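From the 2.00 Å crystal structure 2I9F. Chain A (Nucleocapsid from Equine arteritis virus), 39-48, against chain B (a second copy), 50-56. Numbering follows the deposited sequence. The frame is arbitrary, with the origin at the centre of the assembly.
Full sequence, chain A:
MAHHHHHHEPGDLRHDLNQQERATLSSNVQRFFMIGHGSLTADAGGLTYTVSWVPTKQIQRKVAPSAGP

Chain A, residues 39-48: SLTADAGGLT
Chain B (50-56) TVSWVPT

How do the two backbones meet? Chain A forms a hairpin: strand 39-42 turns through 43-46 into the strand beginning at Leu A47, with Thr A41 and Thr A48 bonded both ways (Thr A48 N to Thr A41 O 2.7 Å, Thr A41 N to Thr A48 O 2.9 Å). Strand 50-53 of chain B runs antiparallel to the second arm. Leu A47 and Trp B53 form the hydrogen-bonded pair, Leu A47 N to Trp B53 O at 2.7 Å and Trp B53 N to Leu A47 O at 3.0 Å; Thr A48 and Ser B52 form the non-hydrogen-bonded pair, their CA atoms 4.2 Å apart.

What fills the hollow around the indole? Trp B53 (chi1 76°, chi2 114°) leaves the backbone on the same face of the sheet as Leu A47, and the end of its side chain comes nearer to chain A, offering a broad flat face. Leu A47, chi1 m and chi2 t, lies over that face, its CB 4.0 Å from the centroid of the six-membered ring and 10° off the normal. Leu A47 CD1 reaches on to Pro B55 CG at 3.7 Å, so this bump sits against both ring and proline. From the first arm, Leu A40 (t, p) brings CD1 to 3.9 Å from Trp B53 CH2.

What joins the side chains of Thr A48 and Ser B52? Both are m rotamers on the same face of the sheet, and Thr A48 OG1 lies 2.7 Å from Ser B52 OG, within hydrogen-bonding distance. Thr A48 OG1 also donates to Asp A43 OD2 at 2.6 Å, tying the turn to this polar patch.

Why does glycine suit position 46? At phi/psi -146/-137, Gly A46 CA approaches Trp B53 O to 3.5 Å, a CA-H...O contact. A CB here would point toward chain B and fall 2.3 Å from Trp B53 O, a clash; bare glycine leaves that space to the carbonyl.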

ATOM      1  N   SER A  39       2.072   6.800   1.098  1.00 12.85           N
ATOM      2  CA  SER A  39       2.181   7.901   2.049  1.00 13.83           C
ATOM      3  C   SER A  39       2.852   9.072   1.350  1.00 14.12           C
ATOM      4  O   SER A  39       3.938   8.882   0.793  1.00 12.27           O
ATOM      5  CB  SER A  39       3.041   7.490   3.241  1.00 11.76           C
ATOM      6  OG  SER A  39       3.066   8.582   4.172  1.00 17.99           O
ATOM      7  N   LEU A  40       2.200  10.253   1.384  1.00 14.03           N
ATOM      8  CA  LEU A  40       2.769  11.488   0.801  1.00 14.46           C
ATOM      9  C   LEU A  40       3.053  12.472   1.944  1.00 14.42           C
ATOM     10  O   LEU A  40       2.166  12.975   2.588  1.00 15.29           O
ATOM     11  CB  LEU A  40       1.934  12.103  -0.337  1.00 12.20           C
ATOM     12  CG  LEU A  40       2.564  13.375  -0.917  1.00 12.95           C
ATOM     13  CD1 LEU A  40       3.729  13.030  -1.860  1.00  8.80           C
ATOM     14  CD2 LEU A  40       1.546  14.256  -1.598  1.00 13.71           C
ATOM     15  N   THR A  41       4.325  12.659   2.228  1.00 16.43           N
ATOM     16  CA  THR A  41       4.733  13.539   3.317  1.00 17.24           C
ATOM     17  C   THR A  41       5.686  14.628   2.831  1.00 18.58           C
ATOM     18  O   THR A  41       6.307  14.532   1.759  1.00 16.11           O
ATOM     19  CB  THR A  41       5.474  12.760   4.434  1.00 17.07           C
ATOM     20  OG1 THR A  41       6.558  12.055   3.852  1.00 16.07           O
ATOM     21  CG2 THR A  41       4.568  11.773   5.152  1.00 18.20           C
ATOM     22  N   ALA A  42       5.839  15.628   3.703  1.00 21.08           N
ATOM     23  CA  ALA A  42       6.641  16.813   3.461  1.00 24.82           C
ATOM     24  C   ALA A  42       7.962  16.531   4.102  1.00 27.62           C
ATOM     25  O   ALA A  42       8.039  16.364   5.313  1.00 28.11           O
ATOM     26  CB  ALA A  42       5.986  18.018   4.120  1.00 25.00           C
ATOM     27  N   ASP A  43       9.018  16.466   3.307  1.00 30.77           N
ATOM     28  CA  ASP A  43      10.218  15.834   3.827  1.00 34.04           C
ATOM     29  C   ASP A  43      11.171  16.872   4.391  1.00 34.58           C
ATOM     30  O   ASP A  43      10.838  17.554   5.359  1.00 35.19           O
ATOM     31  CB  ASP A  43      10.848  14.865   2.802  1.00 34.41           C
ATOM     32  CG  ASP A  43      11.683  13.735   3.489  1.00 39.56           C
ATOM     33  OD1 ASP A  43      12.524  14.037   4.390  1.00 42.49           O
ATOM     34  OD2 ASP A  43      11.494  12.537   3.134  1.00 41.03           O
ATOM     35  N   ALA A  44      12.344  17.015   3.794  1.00 35.74           N
ATOM     36  CA  ALA A  44      13.234  18.060   4.275  1.00 36.25           C
ATOM     37  C   ALA A  44      13.049  19.333   3.448  1.00 35.81           C
ATOM     38  O   ALA A  44      12.625  20.370   3.995  1.00 36.52           O
ATOM     39  CB  ALA A  44      14.714  17.585   4.316  1.00 37.03           C
ATOM     40  N   GLY A  45      13.348  19.249   2.149  1.00 34.50           N
ATOM     41  CA  GLY A  45      13.081  20.359   1.229  1.00 32.70           C
ATOM     42  C   GLY A  45      11.771  20.203   0.448  1.00 31.62           C
ATOM     43  O   GLY A  45      11.191  21.214  -0.045  1.00 32.75           O
ATOM     44  N   GLY A  46      11.282  18.966   0.342  1.00 28.39           N
ATOM     45  CA  GLY A  46      10.135  18.703  -0.530  1.00 25.79           C
ATOM     46  C   GLY A  46       9.145  17.630  -0.108  1.00 22.75           C
ATOM     47  O   GLY A  46       8.752  17.577   1.041  1.00 22.01           O
ATOM     48  N   LEU A  47       8.730  16.824  -1.081  1.00 19.13           N
ATOM     49  CA  LEU A  47       7.753  15.795  -0.883  1.00 16.87           C
ATOM     50  C   LEU A  47       8.485  14.447  -0.891  1.00 15.66           C
ATOM     51  O   LEU A  47       9.516  14.322  -1.524  1.00 14.59           O
ATOM     52  CB  LEU A  47       6.732  15.836  -2.035  1.00 16.62           C
ATOM     53  CG  LEU A  47       5.744  17.003  -1.975  1.00 15.58           C
ATOM     54  CD1 LEU A  47       4.842  16.961  -3.228  1.00 21.72           C
ATOM     55  CD2 LEU A  47       4.861  16.941  -0.711  1.00  7.84           C
ATOM     56  N   THR A  48       7.976  13.483  -0.138  1.00 13.08           N
ATOM     57  CA  THR A  48       8.346  12.106  -0.381  1.00 13.68           C
ATOM     58  C   THR A  48       7.085  11.323  -0.530  1.00 13.42           C
ATOM     59  O   THR A  48       6.160  11.464   0.293  1.00 12.99           O
ATOM     60  CB  THR A  48       9.255  11.546   0.741  1.00 13.40           C
ATOM     61  OG1 THR A  48      10.446  12.322   0.748  1.00 14.75           O
ATOM     62  CG2 THR A  48       9.621  10.027   0.541  1.00 12.01           C
TER
ATOM     63  N   THR B  50       9.888   4.453  -3.453  1.00  8.76           N
ATOM     64  CA  THR B  50       9.974   5.714  -2.709  1.00 10.59           C
ATOM     65  C   THR B  50      10.708   6.724  -3.549  1.00 10.23           C
ATOM     66  O   THR B  50      11.727   6.421  -4.173  1.00  9.14           O
ATOM     67  CB  THR B  50      10.620   5.603  -1.259  1.00 11.05           C
ATOM     68  OG1 THR B  50      10.617   6.915  -0.635  1.00 15.00           O
ATOM     69  CG2 THR B  50      12.028   5.133  -1.310  1.00 14.68           C
ATOM     70  N   VAL B  51      10.176   7.931  -3.597  1.00  9.73           N
ATOM     71  CA  VAL B  51      10.867   8.991  -4.356  1.00 10.68           C
ATOM     72  C   VAL B  51      10.630  10.323  -3.661  1.00 10.72           C
ATOM     73  O   VAL B  51       9.583  10.524  -3.102  1.00  8.68           O
ATOM     74  CB  VAL B  51      10.413   9.045  -5.855  1.00 10.63           C
ATOM     75  CG1 VAL B  51       8.887   9.319  -5.981  1.00 11.47           C
ATOM     76  CG2 VAL B  51      11.227  10.104  -6.684  1.00  8.14           C
ATOM     77  N   SER B  52      11.622  11.219  -3.692  1.00 10.58           N
ATOM     78  CA  SER B  52      11.452  12.547  -3.118  1.00  9.87           C
ATOM     79  C   SER B  52      11.720  13.590  -4.197  1.00 10.73           C
ATOM     80  O   SER B  52      12.503  13.365  -5.110  1.00 11.50           O
ATOM     81  CB  SER B  52      12.423  12.786  -1.923  1.00  9.29           C
ATOM     82  OG  SER B  52      12.388  11.717  -0.971  1.00  9.81           O
ATOM     83  N   TRP B  53      11.071  14.732  -4.078  1.00  9.76           N
ATOM     84  CA  TRP B  53      11.187  15.792  -5.064  1.00  9.67           C
ATOM     85  C   TRP B  53      10.555  17.043  -4.548  1.00 10.95           C
ATOM     86  O   TRP B  53       9.741  16.993  -3.609  1.00 12.21           O
ATOM     87  CB  TRP B  53      10.493  15.406  -6.389  1.00  8.85           C
ATOM     88  CG  TRP B  53       8.992  15.428  -6.521  1.00  8.54           C
ATOM     89  CD1 TRP B  53       8.258  16.276  -7.329  1.00  7.79           C
ATOM     90  CD2 TRP B  53       8.048  14.513  -5.948  1.00  8.39           C
ATOM     91  NE1 TRP B  53       6.935  15.952  -7.258  1.00  9.06           N
ATOM     92  CE2 TRP B  53       6.780  14.882  -6.411  1.00  9.34           C
ATOM     93  CE3 TRP B  53       8.158  13.421  -5.054  1.00  9.02           C
ATOM     94  CZ2 TRP B  53       5.601  14.186  -6.046  1.00 10.69           C
ATOM     95  CZ3 TRP B  53       6.992  12.758  -4.651  1.00  9.66           C
ATOM     96  CH2 TRP B  53       5.731  13.122  -5.164  1.00  9.37           C
ATOM     97  N   VAL B  54      10.908  18.164  -5.186  1.00 10.92           N
ATOM     98  CA  VAL B  54      10.237  19.436  -4.938  1.00  9.73           C
ATOM     99  C   VAL B  54       9.241  19.601  -6.095  1.00  9.59           C
ATOM    100  O   VAL B  54       9.654  19.644  -7.284  1.00  8.39           O
ATOM    101  CB  VAL B  54      11.293  20.622  -4.862  1.00  8.71           C
ATOM    102  CG1 VAL B  54      10.675  21.990  -4.603  1.00  9.93           C
ATOM    103  CG2 VAL B  54      12.421  20.299  -3.782  1.00  7.23           C
ATOM    104  N   PRO B  55       7.920  19.712  -5.759  1.00 10.18           N
ATOM    105  CA  PRO B  55       6.960  19.820  -6.828  1.00 11.04           C
ATOM    106  C   PRO B  55       6.925  21.259  -7.413  1.00 12.43           C
ATOM    107  O   PRO B  55       7.535  22.182  -6.863  1.00 12.39           O
ATOM    108  CB  PRO B  55       5.638  19.478  -6.107  1.00 11.04           C
ATOM    109  CG  PRO B  55       5.802  20.113  -4.801  1.00 10.86           C
ATOM    110  CD  PRO B  55       7.254  19.733  -4.445  1.00  9.01           C
ATOM    111  N   THR B  56       6.113  21.466  -8.459  1.00 14.78           N
ATOM    112  CA  THR B  56       5.960  22.795  -9.047  1.00 15.95           C
ATOM    113  C   THR B  56       5.581  23.822  -7.966  1.00 15.70           C
ATOM    114  O   THR B  56       4.960  23.442  -6.989  1.00 14.96           O
ATOM    115  CB  THR B  56       4.891  22.804 -10.174  1.00 15.35           C
ATOM    116  OG1 THR B  56       3.600  22.423  -9.653  1.00 20.68           O
ATOM    117  CG2 THR B  56       5.243  21.806 -11.117  1.00 19.55           C
TER